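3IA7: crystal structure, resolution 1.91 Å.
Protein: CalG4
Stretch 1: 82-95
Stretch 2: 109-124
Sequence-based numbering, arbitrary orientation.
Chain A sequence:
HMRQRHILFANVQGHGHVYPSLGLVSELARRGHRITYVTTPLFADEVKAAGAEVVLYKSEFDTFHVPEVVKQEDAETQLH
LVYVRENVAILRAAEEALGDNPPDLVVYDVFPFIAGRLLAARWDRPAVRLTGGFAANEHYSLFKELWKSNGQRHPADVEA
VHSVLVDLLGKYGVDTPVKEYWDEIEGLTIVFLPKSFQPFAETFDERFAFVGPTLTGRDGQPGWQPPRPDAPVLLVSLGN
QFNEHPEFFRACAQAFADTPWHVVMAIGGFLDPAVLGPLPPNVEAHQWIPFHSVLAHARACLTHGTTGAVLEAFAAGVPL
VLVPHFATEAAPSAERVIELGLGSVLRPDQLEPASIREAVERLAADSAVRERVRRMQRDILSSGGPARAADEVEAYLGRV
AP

Stretch 1, residues 82-95: VYVRENVAILRAAE
Stretch 2 109-124: DVFPFIAGRLLAARWD

Residues 82-95 form one continuous segment of a longer helix; from Asp109, in strand conformation, a loop of residues 110-112 leads into a second helix, 113-123, with Pro112 at its N-cap position. The axes approach to 8.1 Å and run in similar directions, at a signed crossing angle of -36°. Register is set by CA pairs Asn87-Pro112 (5.1 Å) and Leu91-Ala115 (4.8 Å), and 843 Å² is buried, both sides summed.

Tyr83 covers the largest area. With chi1 174° (t) and chi2 78°, its ring presents an edge to the face of Phe111 (chi1 178°, chi2 113°), centroids 4.8 Å apart and planes at 63°; Tyr83 CD1 lies 3.5 Å from Phe111 CZ. Tyr83 OH sits 2.6 Å from Phe111 O, placing a polar tip against loop backbone, and Tyr83 CE2 meets Ile114 CD1 at 4.1 Å.

Buried Asn87 (chi1 -89°, chi2 -93°) suits its place because its amide can both donate and accept. Ala115 N donates to Asn87 OD1 (3.1 Å, 168°), serving an amide in the first turn of the second helix. Asn87 ND2 donates to Tyr83 O within its own helix (3.0 Å, 177°) and weakly to Phe111 O (3.3 Å).

Leu91, chi1 178° (t) and chi2 68° (p), extends the apolar seam. Its CB is 4.0 Å from Ala115 CB, a small side chain where the backbones run close; its CD1 reaches Leu118 CB at 3.9 Å and Leu119 CG at 3.6 Å. Ile90 CD1 packs on Pro112 CB (3.8 Å), and Ala94 CB on Leu119 CD1 (3.7 Å).

At the C-terminal end, Glu95 (m, t) lays CG 3.4 Å from Leu119 CD2, while its OE1 forms a salt bridge with NH1 of exposed Arg122 (t, t, m) at 2.9 Å, approaching the guanidinium edge.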

# COMPACT_ATOMS: atom_id res chain seq x y z
N VAL A 82 23.70 12.57 -20.67
CA VAL A 82 22.76 13.08 -19.66
C VAL A 82 22.66 12.08 -18.51
O VAL A 82 22.47 12.49 -17.38
CB VAL A 82 21.33 13.50 -20.21
CG1 VAL A 82 20.51 12.32 -20.67
CG2 VAL A 82 20.56 14.22 -19.12
N TYR A 83 22.78 10.80 -18.81
CA TYR A 83 22.76 9.73 -17.79
C TYR A 83 23.93 9.95 -16.82
O TYR A 83 23.78 9.89 -15.57
CB TYR A 83 22.88 8.36 -18.48
CG TYR A 83 23.01 7.19 -17.53
CD1 TYR A 83 21.88 6.68 -16.86
CD2 TYR A 83 24.26 6.60 -17.26
CE1 TYR A 83 22.01 5.59 -15.97
CE2 TYR A 83 24.39 5.53 -16.38
CZ TYR A 83 23.26 5.04 -15.74
OH TYR A 83 23.34 3.98 -14.86
N VAL A 84 25.12 10.16 -17.40
CA VAL A 84 26.31 10.44 -16.60
C VAL A 84 26.16 11.73 -15.77
O VAL A 84 26.46 11.71 -14.56
CB VAL A 84 27.62 10.42 -17.44
CG1 VAL A 84 28.82 10.80 -16.57
CG2 VAL A 84 27.84 9.00 -18.05
N ARG A 85 25.69 12.81 -16.39
CA ARG A 85 25.46 14.06 -15.66
C ARG A 85 24.49 13.89 -14.50
O ARG A 85 24.70 14.46 -13.43
CB ARG A 85 24.98 15.20 -16.56
CG ARG A 85 26.03 15.71 -17.57
CD ARG A 85 25.61 17.03 -18.19
NE ARG A 85 24.33 16.96 -18.90
CZ ARG A 85 24.20 16.62 -20.18
NH1 ARG A 85 25.28 16.33 -20.91
NH2 ARG A 85 23.00 16.59 -20.74
N GLU A 86 23.43 13.11 -14.71
CA GLU A 86 22.44 12.86 -13.65
C GLU A 86 23.07 12.08 -12.48
O GLU A 86 22.81 12.41 -11.30
CB GLU A 86 21.25 12.03 -14.22
CG GLU A 86 20.05 11.93 -13.22
CD GLU A 86 19.24 13.21 -13.10
OE1 GLU A 86 19.73 14.30 -13.46
OE2 GLU A 86 18.08 13.12 -12.63
N ASN A 87 23.87 11.05 -12.81
CA ASN A 87 24.66 10.37 -11.76
C ASN A 87 25.53 11.39 -10.98
O ASN A 87 25.57 11.36 -9.75
CB ASN A 87 25.55 9.29 -12.38
CG ASN A 87 24.83 7.96 -12.47
OD1 ASN A 87 24.95 7.15 -11.57
ND2 ASN A 87 23.99 7.76 -13.52
N VAL A 88 26.23 12.24 -11.72
CA VAL A 88 27.09 13.28 -11.10
C VAL A 88 26.29 14.29 -10.22
O VAL A 88 26.75 14.72 -9.14
CB VAL A 88 27.96 14.02 -12.16
CG1 VAL A 88 28.70 15.22 -11.56
CG2 VAL A 88 29.00 13.05 -12.78
N ALA A 89 25.11 14.67 -10.68
CA ALA A 89 24.23 15.56 -9.91
C ALA A 89 23.93 14.98 -8.52
O ALA A 89 24.02 15.69 -7.52
CB ALA A 89 22.94 15.86 -10.70
N ILE A 90 23.61 13.70 -8.49
CA ILE A 90 23.28 12.97 -7.25
C ILE A 90 24.52 12.81 -6.37
O ILE A 90 24.48 13.10 -5.15
CB ILE A 90 22.67 11.57 -7.59
CG1 ILE A 90 21.24 11.75 -8.19
CG2 ILE A 90 22.63 10.64 -6.31
CD1 ILE A 90 20.77 10.57 -8.97
N LEU A 91 25.62 12.39 -6.99
CA LEU A 91 26.92 12.26 -6.31
C LEU A 91 27.34 13.59 -5.63
O LEU A 91 27.65 13.63 -4.43
CB LEU A 91 27.96 11.77 -7.37
CG LEU A 91 29.43 11.58 -6.99
CD1 LEU A 91 29.53 10.42 -6.04
CD2 LEU A 91 30.16 11.23 -8.28
N ARG A 92 27.32 14.69 -6.37
CA ARG A 92 27.71 15.98 -5.79
C ARG A 92 26.77 16.39 -4.65
O ARG A 92 27.25 16.95 -3.66
CB ARG A 92 27.74 17.12 -6.83
CG ARG A 92 28.90 16.94 -7.89
CD ARG A 92 28.88 18.02 -8.94
NE ARG A 92 29.89 17.76 -9.96
CZ ARG A 92 30.05 18.49 -11.05
NH1 ARG A 92 29.25 19.54 -11.30
NH2 ARG A 92 31.01 18.15 -11.90
N ALA A 93 25.45 16.20 -4.81
CA ALA A 93 24.48 16.63 -3.78
C ALA A 93 24.72 15.88 -2.48
O ALA A 93 24.65 16.46 -1.42
CB ALA A 93 23.05 16.37 -4.20
N ALA A 94 24.91 14.57 -2.58
CA ALA A 94 25.12 13.69 -1.41
C ALA A 94 26.43 14.06 -0.70
O ALA A 94 26.45 14.18 0.52
CB ALA A 94 25.17 12.27 -1.84
N GLU A 95 27.49 14.27 -1.47
CA GLU A 95 28.79 14.67 -0.86
C GLU A 95 28.74 16.03 -0.17
O GLU A 95 29.22 16.18 0.96
CB GLU A 95 29.88 14.64 -1.90
CG GLU A 95 30.17 13.19 -2.37
CD GLU A 95 31.47 13.08 -3.15
OE1 GLU A 95 32.37 13.88 -2.92
OE2 GLU A 95 31.65 12.16 -3.95
N ASP A 109 19.87 2.97 -6.07
CA ASP A 109 19.14 2.33 -7.17
C ASP A 109 20.09 2.12 -8.32
O ASP A 109 21.09 2.83 -8.49
CB ASP A 109 17.97 3.23 -7.62
CG ASP A 109 17.22 2.66 -8.83
OD1 ASP A 109 16.43 1.73 -8.60
OD2 ASP A 109 17.45 3.13 -9.99
N VAL A 110 19.79 1.11 -9.14
CA VAL A 110 20.65 0.78 -10.29
C VAL A 110 20.85 1.93 -11.31
O VAL A 110 21.94 2.06 -11.87
CB VAL A 110 20.19 -0.52 -10.99
CG1 VAL A 110 18.81 -0.31 -11.62
CG2 VAL A 110 21.24 -1.00 -12.05
N PHE A 111 19.86 2.79 -11.50
CA PHE A 111 20.06 3.90 -12.46
C PHE A 111 21.24 4.82 -12.01
O PHE A 111 22.19 5.05 -12.78
CB PHE A 111 18.76 4.66 -12.66
CG PHE A 111 18.88 5.86 -13.61
CD1 PHE A 111 18.23 5.86 -14.84
CD2 PHE A 111 19.61 6.99 -13.24
CE1 PHE A 111 18.35 6.99 -15.72
CE2 PHE A 111 19.74 8.11 -14.11
CZ PHE A 111 19.10 8.09 -15.32
N PRO A 112 21.21 5.34 -10.78
CA PRO A 112 22.43 6.02 -10.28
C PRO A 112 23.53 5.12 -9.70
O PRO A 112 24.13 5.46 -8.66
CB PRO A 112 21.85 6.96 -9.18
CG PRO A 112 20.74 6.08 -8.56
CD PRO A 112 20.09 5.47 -9.81
N PHE A 113 23.89 4.02 -10.39
CA PHE A 113 24.84 3.12 -9.75
C PHE A 113 26.24 3.75 -9.73
O PHE A 113 27.00 3.42 -8.84
CB PHE A 113 24.91 1.76 -10.43
CG PHE A 113 25.70 1.75 -11.73
CD1 PHE A 113 27.03 1.32 -11.73
CD2 PHE A 113 25.11 2.11 -12.93
CE1 PHE A 113 27.84 1.29 -12.91
CE2 PHE A 113 25.89 2.04 -14.16
CZ PHE A 113 27.25 1.61 -14.12
N ILE A 114 26.57 4.62 -10.70
CA ILE A 114 27.86 5.26 -10.68
C ILE A 114 27.98 6.16 -9.43
O ILE A 114 28.94 6.07 -8.66
CB ILE A 114 28.15 6.06 -11.98
CG1 ILE A 114 28.14 5.08 -13.18
CG2 ILE A 114 29.49 6.80 -11.84
CD1 ILE A 114 27.99 5.74 -14.51
N ALA A 115 26.98 6.97 -9.20
CA ALA A 115 26.94 7.80 -7.97
C ALA A 115 27.03 6.93 -6.74
O ALA A 115 27.78 7.21 -5.82
CB ALA A 115 25.61 8.61 -7.94
N GLY A 116 26.26 5.85 -6.71
CA GLY A 116 26.22 5.08 -5.47
C GLY A 116 27.54 4.45 -5.14
O GLY A 116 28.00 4.48 -4.00
N ARG A 117 28.15 3.83 -6.15
CA ARG A 117 29.41 3.13 -5.96
C ARG A 117 30.58 4.11 -5.70
O ARG A 117 31.47 3.81 -4.92
CB ARG A 117 29.71 2.24 -7.16
CG ARG A 117 28.69 1.10 -7.31
CD ARG A 117 29.17 0.12 -8.37
NE ARG A 117 30.44 -0.47 -7.95
CZ ARG A 117 31.35 -0.94 -8.79
NH1 ARG A 117 31.13 -0.97 -10.09
NH2 ARG A 117 32.49 -1.41 -8.30
N LEU A 118 30.55 5.28 -6.34
CA LEU A 118 31.60 6.30 -6.06
C LEU A 118 31.49 6.91 -4.62
O LEU A 118 32.50 7.15 -3.98
CB LEU A 118 31.62 7.38 -7.17
CG LEU A 118 32.04 6.79 -8.57
CD1 LEU A 118 32.04 7.98 -9.58
CD2 LEU A 118 33.44 6.10 -8.52
N LEU A 119 30.27 7.13 -4.14
CA LEU A 119 30.01 7.60 -2.76
C LEU A 119 30.57 6.59 -1.80
O LEU A 119 31.31 6.94 -0.86
CB LEU A 119 28.49 7.76 -2.54
CG LEU A 119 27.84 9.02 -3.14
CD1 LEU A 119 26.32 8.92 -2.84
CD2 LEU A 119 28.40 10.33 -2.53
N ALA A 120 30.27 5.33 -2.07
CA ALA A 120 30.75 4.21 -1.25
C ALA A 120 32.29 4.12 -1.25
O ALA A 120 32.88 3.89 -0.20
CB ALA A 120 30.13 2.88 -1.75
N ALA A 121 32.93 4.29 -2.40
CA ALA A 121 34.38 4.33 -2.45
C ALA A 121 34.98 5.51 -1.67
O ALA A 121 35.86 5.32 -0.84
CB ALA A 121 34.85 4.35 -3.92
N ARG A 122 34.51 6.72 -1.94
CA ARG A 122 35.08 7.91 -1.31
C ARG A 122 34.83 7.89 0.20
O ARG A 122 35.73 8.19 0.98
CB ARG A 122 34.55 9.23 -1.89
CG ARG A 122 35.14 10.49 -1.13
CD ARG A 122 35.03 11.72 -2.04
NE ARG A 122 35.88 11.59 -3.22
CZ ARG A 122 35.77 12.37 -4.29
NH1 ARG A 122 34.86 13.36 -4.34
NH2 ARG A 122 36.57 12.14 -5.30
N TRP A 123 33.63 7.52 0.59
CA TRP A 123 33.30 7.46 2.01
C TRP A 123 33.87 6.23 2.73
O TRP A 123 33.88 6.20 3.98
CB TRP A 123 31.78 7.55 2.23
CG TRP A 123 31.19 8.91 1.93
CD1 TRP A 123 31.82 10.15 1.95
CD2 TRP A 123 29.84 9.16 1.61
NE1 TRP A 123 30.93 11.15 1.63
CE2 TRP A 123 29.70 10.57 1.44
CE3 TRP A 123 28.72 8.34 1.45
CZ2 TRP A 123 28.50 11.13 1.10
CZ3 TRP A 123 27.52 8.91 1.13
CH2 TRP A 123 27.42 10.30 0.98
N ASP A 124 34.36 5.24 1.96
CA ASP A 124 34.85 3.95 2.46
C ASP A 124 33.75 3.23 3.27
O ASP A 124 33.90 2.95 4.48
CB ASP A 124 36.16 4.14 3.29
CG ASP A 124 36.76 2.80 3.77
OD1 ASP A 124 36.61 1.78 3.11
OD2 ASP A 124 37.36 2.75 4.86